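Putative oxidoreductase (Pseudomonas putida, PDB 3L6D) is a putative oxidoreductase that probably binds NADP through an N-terminal Rossmann-type domain. Local coordinates at residues 8-13 against 34-39; 62-67 against 89-94. All coordinates share one frame; numbering follows the deposited sequence.

Contact 1: 8-13 against 34-39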
loop_
_atom_site.group_PDB
_atom_site.type_symbol
_atom_site.label_atom_id
_atom_site.label_comp_id
_atom_site.label_asym_id
_atom_site.label_seq_id
_atom_site.Cartn_x
_atom_site.Cartn_y
_atom_site.Cartn_z
ATOM N N PHE B 8 -25.956 -5.885 -36.891
ATOM C CA PHE B 8 -24.517 -5.998 -36.575
ATOM C C PHE B 8 -24.144 -7.471 -36.539
ATOM O O PHE B 8 -24.834 -8.270 -35.895
ATOM C CB PHE B 8 -24.205 -5.358 -35.220
ATOM C CG PHE B 8 -24.198 -3.846 -35.248
ATOM C CD1 PHE B 8 -25.220 -3.133 -34.627
ATOM C CD2 PHE B 8 -23.168 -3.144 -35.900
ATOM C CE1 PHE B 8 -25.215 -1.737 -34.613
ATOM C CE2 PHE B 8 -23.164 -1.750 -35.926
ATOM C CZ PHE B 8 -24.180 -1.041 -35.270
ATOM N N GLU B 9 -23.064 -7.814 -37.240
ATOM C CA GLU B 9 -22.481 -9.148 -37.165
ATOM C C GLU B 9 -21.398 -9.175 -36.084
ATOM O O GLU B 9 -20.837 -10.218 -35.810
ATOM C CB GLU B 9 -21.879 -9.579 -38.530
ATOM C CG GLU B 9 -22.900 -9.751 -39.679
ATOM C CD GLU B 9 -24.097 -10.617 -39.293
ATOM O OE1 GLU B 9 -23.897 -11.742 -38.762
ATOM O OE2 GLU B 9 -25.261 -10.176 -39.503
ATOM N N PHE B 10 -21.095 -8.019 -35.481
ATOM C CA PHE B 10 -20.063 -7.972 -34.455
ATOM C C PHE B 10 -20.527 -7.207 -33.227
ATOM O O PHE B 10 -21.431 -6.330 -33.311
ATOM C CB PHE B 10 -18.765 -7.377 -35.016
ATOM C CG PHE B 10 -18.182 -8.228 -36.071
ATOM C CD1 PHE B 10 -17.371 -9.302 -35.749
ATOM C CD2 PHE B 10 -18.536 -8.012 -37.410
ATOM C CE1 PHE B 10 -16.855 -10.112 -36.766
ATOM C CE2 PHE B 10 -18.032 -8.809 -38.419
ATOM C CZ PHE B 10 -17.208 -9.871 -38.097
ATOM N N ASP B 11 -19.935 -7.557 -32.091
ATOM C CA ASP B 11 -20.266 -6.908 -30.831
ATOM C C ASP B 11 -19.396 -5.686 -30.552
ATOM O O ASP B 11 -19.808 -4.758 -29.839
ATOM C CB ASP B 11 -20.075 -7.931 -29.721
ATOM C CG ASP B 11 -21.019 -9.079 -29.863
ATOM O OD1 ASP B 11 -22.233 -8.803 -29.903
ATOM O OD2 ASP B 11 -20.554 -10.226 -29.957
ATOM N N VAL B 12 -18.186 -5.697 -31.090
ATOM C CA VAL B 12 -17.169 -4.687 -30.745
ATOM C C VAL B 12 -16.051 -4.736 -31.756
ATOM O O VAL B 12 -15.673 -5.807 -32.238
ATOM C CB VAL B 12 -16.603 -4.892 -29.308
ATOM C CG1 VAL B 12 -15.964 -6.282 -29.132
ATOM C CG2 VAL B 12 -15.607 -3.743 -28.914
ATOM N N SER B 13 -15.498 -3.572 -32.091
ATOM C CA SER B 13 -14.344 -3.539 -32.977
ATOM C C SER B 13 -13.217 -2.967 -32.123
ATOM O O SER B 13 -13.483 -2.254 -31.151
ATOM C CB SER B 13 -14.579 -2.601 -34.178
ATOM O OG SER B 13 -15.590 -3.140 -35.043
ATOM N N ARG B 34 -18.082 -11.297 -30.584
ATOM C CA ARG B 34 -17.712 -11.376 -31.967
ATOM C C ARG B 34 -16.917 -10.079 -32.132
ATOM O O ARG B 34 -17.471 -8.976 -31.869
ATOM C CB ARG B 34 -18.958 -11.324 -32.835
ATOM C CG ARG B 34 -19.894 -12.580 -32.656
ATOM C CD ARG B 34 -21.261 -12.319 -33.275
ATOM N NE ARG B 34 -21.994 -11.245 -32.576
ATOM C CZ ARG B 34 -23.109 -10.665 -33.032
ATOM N NH1 ARG B 34 -23.655 -11.040 -34.219
ATOM N NH2 ARG B 34 -23.699 -9.721 -32.301
ATOM N N VAL B 35 -15.641 -10.216 -32.468
ATOM C CA VAL B 35 -14.712 -9.032 -32.500
ATOM C C VAL B 35 -14.154 -8.787 -33.902
ATOM O O VAL B 35 -13.621 -9.707 -34.542
ATOM C CB VAL B 35 -13.517 -9.240 -31.518
ATOM C CG1 VAL B 35 -12.632 -7.948 -31.430
ATOM C CG2 VAL B 35 -13.980 -9.651 -30.098
ATOM N N ALA B 36 -14.224 -7.529 -34.352
ATOM C CA ALA B 36 -13.614 -7.145 -35.596
ATOM C C ALA B 36 -12.455 -6.216 -35.266
ATOM O O ALA B 36 -12.496 -5.506 -34.264
ATOM C CB ALA B 36 -14.648 -6.456 -36.505
ATOM N N ILE B 37 -11.398 -6.280 -36.074
ATOM C CA ILE B 37 -10.157 -5.514 -35.781
ATOM C C ILE B 37 -9.640 -4.854 -37.031
ATOM O O ILE B 37 -9.942 -5.272 -38.185
ATOM C CB ILE B 37 -9.018 -6.413 -35.196
ATOM C CG1 ILE B 37 -8.613 -7.481 -36.242
ATOM C CG2 ILE B 37 -9.441 -7.036 -33.784
ATOM C CD1 ILE B 37 -7.369 -8.266 -35.869
ATOM N N TRP B 38 -8.824 -3.822 -36.800
ATOM C CA TRP B 38 -8.064 -3.204 -37.871
ATOM C C TRP B 38 -6.793 -2.711 -37.224
ATOM O O TRP B 38 -6.800 -2.268 -36.086
ATOM C CB TRP B 38 -8.809 -2.012 -38.504
ATOM C CG TRP B 38 -7.979 -1.319 -39.589
ATOM C CD1 TRP B 38 -7.951 -1.606 -40.931
ATOM C CD2 TRP B 38 -7.045 -0.264 -39.387
ATOM N NE1 TRP B 38 -7.058 -0.767 -41.583
ATOM C CE2 TRP B 38 -6.493 0.065 -40.653
ATOM C CE3 TRP B 38 -6.635 0.451 -38.263
ATOM C CZ2 TRP B 38 -5.526 1.066 -40.810
ATOM C CZ3 TRP B 38 -5.658 1.445 -38.421
ATOM C CH2 TRP B 38 -5.126 1.737 -39.682
ATOM N N ASN B 39 -5.702 -2.810 -37.969
ATOM C CA ASN B 39 -4.459 -2.252 -37.565
ATOM C C ASN B 39 -3.488 -2.119 -38.710
ATOM O O ASN B 39 -3.832 -2.345 -39.873
ATOM C CB ASN B 39 -3.802 -3.161 -36.561
ATOM C CG ASN B 39 -2.846 -2.429 -35.706
ATOM O OD1 ASN B 39 -3.258 -1.652 -34.866
ATOM N ND2 ASN B 39 -1.558 -2.630 -35.933
HETATM O O HOH W 1 -26.680 -10.074 -35.251
HETATM O O HOH W 2 -23.125 -13.059 -36.150
#
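The first beta-alpha-beta unit of a Rossmann-type domain closes here, as strand 35-38 comes back parallel to strand 12-15 after helix 19-30. Bonds between the backbones start where Asp-11 N donates to a lone pair of Arg-34 O at 2.9 Å, and continue with Ala-36 N to Val-12 O at 3.1 Å. Just before the two strands begin, Arg-34 grips Asp-11 side-on in a salt bridge: NH2 meets OD1 at 3.0 Å and NE meets OD2 at 3.2 Å, both nearly straight. These nitrogens come from above the carboxylate, whose plane is 56° from that of the guanidinium; the anti lone pair of OD2 takes Arg-34 N instead, at 2.8 Å. Aspartate suits the site: its short carboxylate sits close enough to its backbone to accept from Arg-34 N while still facing the Arg-34 side chain; an alanine here would probably loosen the start of strand 35-38 by removing all three bonds. The long Arg-34 chain bends at chi3 (-65°) to lay one guanidinium face over the Glu-9 to Phe-10 peptide, while a water joins NH1 to Glu-9 OE1. Ala-36, small enough to lie under a ring, puts CB 4.0 Å from the Phe-10 centroid in a CH-pi contact. Val-12 and Val-35, side by side, face Leu-28 of helix 19-30, whereas Ser-13 and Ala-36 face the other way, where Ser-13 meets Ala-65 of helix 59-65.

Contact 2: 62-67 against 89-94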
loop_
_atom_site.group_PDB
_atom_site.type_symbol
_atom_site.label_atom_id
_atom_site.label_comp_id
_atom_site.label_asym_id
_atom_site.label_seq_id
_atom_site.Cartn_x
_atom_site.Cartn_y
_atom_site.Cartn_z
ATOM N N ALA B 62 -14.285 -1.155 -39.863
ATOM C CA ALA B 62 -14.261 -1.554 -38.445
ATOM C C ALA B 62 -15.300 -0.751 -37.621
ATOM O O ALA B 62 -16.030 -1.315 -36.780
ATOM C CB ALA B 62 -12.874 -1.374 -37.896
ATOM N N LEU B 63 -15.395 0.560 -37.902
ATOM C CA LEU B 63 -16.400 1.413 -37.258
ATOM C C LEU B 63 -17.811 0.980 -37.573
ATOM O O LEU B 63 -18.667 0.950 -36.665
ATOM C CB LEU B 63 -16.205 2.899 -37.627
ATOM C CG LEU B 63 -14.935 3.497 -37.028
ATOM C CD1 LEU B 63 -14.682 4.910 -37.641
ATOM C CD2 LEU B 63 -15.073 3.572 -35.493
ATOM N N SER B 64 -18.037 0.592 -38.838
ATOM C CA SER B 64 -19.359 0.218 -39.306
ATOM C C SER B 64 -19.758 -1.139 -38.761
ATOM O O SER B 64 -20.945 -1.408 -38.530
ATOM C CB SER B 64 -19.424 0.236 -40.859
ATOM O OG SER B 64 -19.280 1.577 -41.337
ATOM N N ALA B 65 -18.763 -1.992 -38.532
ATOM C CA ALA B 65 -19.032 -3.422 -38.240
ATOM C C ALA B 65 -19.665 -3.673 -36.881
ATOM O O ALA B 65 -20.287 -4.721 -36.685
ATOM C CB ALA B 65 -17.756 -4.251 -38.357
ATOM N N SER B 66 -19.480 -2.746 -35.938
ATOM C CA SER B 66 -19.913 -2.976 -34.529
ATOM C C SER B 66 -20.549 -1.714 -33.972
ATOM O O SER B 66 -20.207 -0.644 -34.414
ATOM C CB SER B 66 -18.671 -3.300 -33.676
ATOM O OG SER B 66 -17.925 -4.369 -34.245
ATOM N N PRO B 67 -21.370 -1.814 -32.930
ATOM C CA PRO B 67 -21.983 -0.592 -32.374
ATOM C C PRO B 67 -20.964 0.261 -31.561
ATOM O O PRO B 67 -21.170 1.453 -31.376
ATOM C CB PRO B 67 -23.122 -1.152 -31.490
ATOM C CG PRO B 67 -22.594 -2.485 -31.054
ATOM C CD PRO B 67 -21.894 -3.039 -32.273
ATOM N N ALA B 89 -15.452 9.973 -40.979
ATOM C CA ALA B 89 -16.441 10.857 -40.373
ATOM C C ALA B 89 -17.846 10.286 -40.541
ATOM O O ALA B 89 -18.594 10.136 -39.542
ATOM C CB ALA B 89 -16.351 12.260 -40.945
ATOM N N ARG B 90 -18.195 9.936 -41.776
ATOM C CA ARG B 90 -19.488 9.342 -42.042
ATOM C C ARG B 90 -19.703 8.051 -41.222
ATOM O O ARG B 90 -20.795 7.834 -40.716
ATOM C CB ARG B 90 -19.698 9.137 -43.557
ATOM C CG ARG B 90 -21.153 9.041 -44.020
ATOM C CD ARG B 90 -21.397 7.656 -44.580
ATOM N NE ARG B 90 -22.801 7.244 -44.754
ATOM C CZ ARG B 90 -23.595 6.781 -43.776
ATOM N NH1 ARG B 90 -23.157 6.714 -42.509
ATOM N NH2 ARG B 90 -24.842 6.406 -44.053
ATOM N N ALA B 91 -18.662 7.230 -41.050
ATOM C CA ALA B 91 -18.820 5.944 -40.329
ATOM C C ALA B 91 -18.880 6.062 -38.806
ATOM O O ALA B 91 -19.235 5.093 -38.132
ATOM C CB ALA B 91 -17.730 4.958 -40.746
ATOM N N LEU B 92 -18.516 7.226 -38.257
ATOM C CA LEU B 92 -18.738 7.527 -36.837
ATOM C C LEU B 92 -20.223 7.653 -36.415
ATOM O O LEU B 92 -20.545 7.475 -35.226
ATOM C CB LEU B 92 -17.995 8.826 -36.458
ATOM C CG LEU B 92 -16.463 8.716 -36.540
ATOM C CD1 LEU B 92 -15.784 10.090 -36.380
ATOM C CD2 LEU B 92 -15.906 7.733 -35.456
ATOM N N ALA B 93 -21.120 7.998 -37.347
ATOM C CA ALA B 93 -22.522 8.313 -36.982
ATOM C C ALA B 93 -23.129 7.118 -36.239
ATOM O O ALA B 93 -23.006 5.983 -36.712
ATOM C CB ALA B 93 -23.376 8.619 -38.221
ATOM N N HIS B 94 -23.760 7.383 -35.092
ATOM C CA HIS B 94 -24.411 6.337 -34.305
ATOM C C HIS B 94 -23.485 5.232 -33.797
ATOM O O HIS B 94 -23.947 4.132 -33.473
ATOM C CB HIS B 94 -25.562 5.740 -35.092
ATOM C CG HIS B 94 -26.462 6.776 -35.659
ATOM N ND1 HIS B 94 -27.022 7.768 -34.880
ATOM C CD2 HIS B 94 -26.843 7.022 -36.931
ATOM C CE1 HIS B 94 -27.755 8.553 -35.644
ATOM N NE2 HIS B 94 -27.673 8.115 -36.890
HETATM O O HOH W 3 -20.712 3.371 -39.323
#
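Apolar contacts carry most of the meeting between the end of helix 59-65 and the end of helix 88-92. Leu-63 points at the other helix and uses two parts of its chain. Its CB lies 4.0 Å from Ala-91 CB, a methyl short enough for the backbones to come close, with the CA atoms of Ser-64 and Ala-91 5.8 Å apart. Further out, Leu-63 CD1 touches Leu-92 CD2 at 3.8 Å. Both leucines hold CG anti to the carbonyl carbon (chi1 -69° and -66°). Leu-92 starts off away from Leu-63 and returns at CD2; the two side chains lie side by side, pointing the same way, and both also reach Ile-97 of strand 96-99. Branched, flexible leucine suits this place, since it can reach from a helix to a sheet while flanking its neighbour.

The polar contact is indirect. A water donates to Ala-91 O at 2.6 Å and is also hydrogen-bonded to Ser-64 OG, at 3.1 Å. That hydroxyl, with chi1 -67°, is turned back beside its own backbone N and also bonds to Lys-60 O one helical turn earlier, as serine in a helix readily can; its OG rests 3.8 Å from Ala-91 CB as well. Arg-95, next after 89-94, bonds to the carbonyls of Leu-63 and Ser-64.

No direct hydrogen bond joins the two segments, so the chemistry implies an apolar inner seam of leucine and alanine with a single water bridging its more exposed margin.

How the contacts relate
Contact 1 comes first along the chain and is complete before contact 2 begins; their centres are 11 Å apart, and both belong to the probable NADP-binding domain. Contact 1 lies at the starts of two parallel strands and the loops leading into them, whereas contact 2 joins two helix ends beside the sheet. They meet directly at Ser-13, whose OG is probably hydrogen-bonded to Ala-62 O at 2.6 Å and to Ser-66 OG at 2.8 Å, so the end of helix 59-65 is tied to strand 12-15. Strand 68-71 follows that helix and lies between strands 12-15 and 96-99. One contact pairs two strands and the other packs two helices, and Ser-13 is where they meet.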